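Local coordinates for protein endo-beta-mannanase (Opitutaceae bacterium TAV5, PDB 7BOB) that probably acts as an exo-beta-1,4-mannosidase of glycoside hydrolase family 5, releasing mannose from the ends of beta-1,4-linked manno-oligosaccharides in the termite hindgut, at residues F282-A292 and V347-V355. Residues are numbered along the deposited sequence; the frame is centred on the assembly and turned at random.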
# COMPACT_ATOMS: atom_id res chain seq x y z
N PHE A 282 17.61 -20.40 18.00
CA PHE A 282 17.01 -19.56 19.02
C PHE A 282 18.12 -18.73 19.62
O PHE A 282 19.28 -19.15 19.64
CB PHE A 282 16.28 -20.40 20.08
CG PHE A 282 17.21 -21.07 21.01
CD1 PHE A 282 17.87 -22.24 20.64
CD2 PHE A 282 17.48 -20.51 22.25
CE1 PHE A 282 18.75 -22.86 21.51
CE2 PHE A 282 18.37 -21.12 23.12
CZ PHE A 282 19.01 -22.30 22.76
N GLY A 283 17.78 -17.54 20.10
CA GLY A 283 18.80 -16.67 20.65
C GLY A 283 18.17 -15.58 21.47
O GLY A 283 16.96 -15.36 21.41
N THR A 284 19.00 -14.91 22.27
CA THR A 284 18.49 -13.77 23.02
C THR A 284 18.76 -12.44 22.34
O THR A 284 18.11 -11.46 22.69
CB THR A 284 19.09 -13.70 24.43
OG1 THR A 284 20.52 -13.63 24.33
CG2 THR A 284 18.66 -14.92 25.27
N ILE A 285 19.71 -12.40 21.39
CA ILE A 285 20.09 -11.19 20.66
C ILE A 285 20.86 -10.25 21.58
O ILE A 285 22.02 -9.91 21.31
CB ILE A 285 18.87 -10.47 20.03
CG1 ILE A 285 18.15 -11.39 19.04
CG2 ILE A 285 19.34 -9.15 19.33
CD1 ILE A 285 19.04 -11.81 17.84
N LEU A 286 20.22 -9.79 22.64
CA LEU A 286 20.98 -9.08 23.67
C LEU A 286 21.78 -10.12 24.43
O LEU A 286 21.22 -11.12 24.89
CB LEU A 286 20.04 -8.31 24.59
CG LEU A 286 18.96 -7.47 23.89
CD1 LEU A 286 17.98 -6.92 24.92
CD2 LEU A 286 19.57 -6.33 23.04
N THR A 287 23.10 -9.92 24.51
CA THR A 287 23.93 -10.86 25.26
C THR A 287 24.99 -10.16 26.11
O THR A 287 25.95 -10.82 26.54
CB THR A 287 24.64 -11.88 24.34
OG1 THR A 287 25.60 -11.19 23.55
CG2 THR A 287 23.66 -12.63 23.42
N SER A 288 24.85 -8.87 26.37
CA SER A 288 25.86 -8.14 27.13
C SER A 288 25.77 -8.50 28.62
O SER A 288 24.86 -9.18 29.07
CB SER A 288 25.71 -6.63 26.92
OG SER A 288 24.70 -6.07 27.77
N ARG A 289 26.78 -8.05 29.36
CA ARG A 289 26.83 -8.28 30.80
C ARG A 289 25.59 -7.70 31.47
O ARG A 289 24.97 -8.35 32.32
CB ARG A 289 28.11 -7.68 31.38
CG ARG A 289 28.34 -7.98 32.85
CD ARG A 289 28.85 -6.74 33.61
NE ARG A 289 28.64 -6.88 35.06
CZ ARG A 289 27.54 -6.49 35.71
NH1 ARG A 289 26.52 -5.92 35.06
NH2 ARG A 289 27.47 -6.67 37.03
N ALA A 290 25.18 -6.49 31.06
CA ALA A 290 24.01 -5.87 31.66
C ALA A 290 22.75 -6.70 31.44
O ALA A 290 21.84 -6.68 32.27
CB ALA A 290 23.82 -4.46 31.09
N ALA A 291 22.69 -7.46 30.35
CA ALA A 291 21.50 -8.26 30.06
C ALA A 291 21.48 -9.59 30.80
O ALA A 291 20.44 -10.27 30.75
CB ALA A 291 21.40 -8.54 28.56
N ALA A 292 22.58 -9.98 31.46
CA ALA A 292 22.72 -11.34 32.00
C ALA A 292 21.57 -11.77 32.90
O ALA A 292 21.03 -12.87 32.69
CB ALA A 292 24.07 -11.46 32.71
N VAL A 347 31.82 -19.18 28.24
CA VAL A 347 30.39 -18.99 28.07
C VAL A 347 29.99 -17.66 28.71
O VAL A 347 30.42 -17.34 29.83
CB VAL A 347 29.62 -20.18 28.67
CG1 VAL A 347 28.13 -19.90 28.69
CG2 VAL A 347 29.89 -21.43 27.85
N LYS A 348 29.23 -16.86 27.97
CA LYS A 348 28.91 -15.51 28.43
C LYS A 348 28.03 -15.55 29.67
O LYS A 348 27.11 -16.36 29.78
CB LYS A 348 28.18 -14.73 27.35
CG LYS A 348 29.02 -14.32 26.17
CD LYS A 348 28.09 -13.61 25.25
CE LYS A 348 28.78 -13.05 24.08
NZ LYS A 348 27.73 -12.67 23.14
N LYS A 349 28.33 -14.66 30.60
CA LYS A 349 27.49 -14.50 31.78
C LYS A 349 26.05 -14.23 31.33
O LYS A 349 25.79 -13.33 30.52
CB LYS A 349 28.03 -13.37 32.65
CG LYS A 349 27.32 -13.22 34.00
CD LYS A 349 27.65 -11.86 34.61
CE LYS A 349 26.75 -11.52 35.79
NZ LYS A 349 27.14 -10.22 36.42
N GLY A 350 25.12 -15.05 31.82
CA GLY A 350 23.72 -14.95 31.47
C GLY A 350 23.21 -16.08 30.61
O GLY A 350 22.00 -16.35 30.62
N LEU A 351 24.08 -16.79 29.88
CA LEU A 351 23.66 -17.80 28.93
C LEU A 351 23.99 -19.23 29.36
O LEU A 351 23.62 -20.18 28.64
CB LEU A 351 24.28 -17.51 27.55
CG LEU A 351 24.14 -16.06 27.00
CD1 LEU A 351 24.69 -15.94 25.59
CD2 LEU A 351 22.69 -15.56 27.05
N GLU A 352 24.65 -19.42 30.51
CA GLU A 352 25.08 -20.76 30.95
C GLU A 352 23.93 -21.75 30.99
O GLU A 352 24.15 -22.96 30.84
CB GLU A 352 25.74 -20.70 32.35
CG GLU A 352 26.59 -19.45 32.62
CD GLU A 352 25.72 -18.20 32.91
OE1 GLU A 352 24.56 -18.36 33.37
OE2 GLU A 352 26.19 -17.06 32.67
N TYR A 353 22.70 -21.28 31.16
CA TYR A 353 21.59 -22.21 31.30
C TYR A 353 21.40 -23.07 30.06
O TYR A 353 20.99 -24.23 30.18
CB TYR A 353 20.28 -21.50 31.61
CG TYR A 353 19.16 -22.48 31.70
CD1 TYR A 353 19.12 -23.41 32.75
CD2 TYR A 353 18.16 -22.53 30.74
CE1 TYR A 353 18.10 -24.34 32.85
CE2 TYR A 353 17.13 -23.46 30.82
CZ TYR A 353 17.11 -24.37 31.89
OH TYR A 353 16.09 -25.30 32.00
N PHE A 354 21.64 -22.52 28.86
CA PHE A 354 21.56 -23.37 27.68
C PHE A 354 22.47 -24.59 27.81
O PHE A 354 22.10 -25.70 27.43
CB PHE A 354 21.90 -22.60 26.40
CG PHE A 354 21.84 -23.46 25.16
CD1 PHE A 354 20.76 -24.30 24.95
CD2 PHE A 354 22.88 -23.45 24.24
CE1 PHE A 354 20.69 -25.10 23.82
CE2 PHE A 354 22.83 -24.25 23.10
CZ PHE A 354 21.74 -25.08 22.89
N VAL A 355 23.68 -24.40 28.36
CA VAL A 355 24.59 -25.52 28.54
C VAL A 355 23.98 -26.54 29.49
O VAL A 355 23.98 -27.75 29.22
CB VAL A 355 25.97 -25.05 29.02
CG1 VAL A 355 26.89 -26.25 29.29
CG2 VAL A 355 26.60 -24.11 27.99
O HOH W 1 27.17 -11.61 29.08
O HOH W 2 23.59 -11.94 28.79
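Lys349 lays its extended side chain over the methyl group of Ala292, with CG 3.9 Å from Ala292 CB. CG stands anti to the backbone N (chi1 -173°), which carries the chain past the methyl until its ammonium reaches the Arg289 guanidinium. There the two side chains run side by side in the same direction, and the like-charged Lys349 NZ lies over one guanidinium face toward its rim, 3.6 Å from Arg289 NH2. The backbone of Lys349 takes part too: its carbonyl O sits 3.4 Å from Ala292 CB and accepts bonds from two waters, one shared with Thr287 O and the other with Ser288 O. Next in the chain, Gly350 holds the third position of the type II turn from Lys348 to Leu351, and its CA comes within 3.8 Å of Ala292 CA, a closeness that leaves no room for a beta carbon.

Thr287 supplies the direct polar link. Lys348 NZ donates to Thr287 OG1 at 2.6 Å, and the same ammonium forms a salt bridge with Asp321 and a hydrogen bond with Gly339 O. Beside this bond, Thr287 CG2 rests against Leu351 CD1. Further along, Phe282 directs its ring edge onto a face of Phe354 in a T-shaped stack, the centroids 5.0 Å apart and the planes at 76°.

Glu491 of the second subunit bonds to Ser288 OG and Ala290 N, a loop contact within the homotrimer. In the family 5 (beta/alpha)8 barrel, the loop leaving strand 277-282 for helix 292-309 meets the type II turn and the first turn of helix 352-364, and Trp316 of the adjacent strand 311-316 packs against both segments, touching Phe282, Thr284, Leu351 and Phe354.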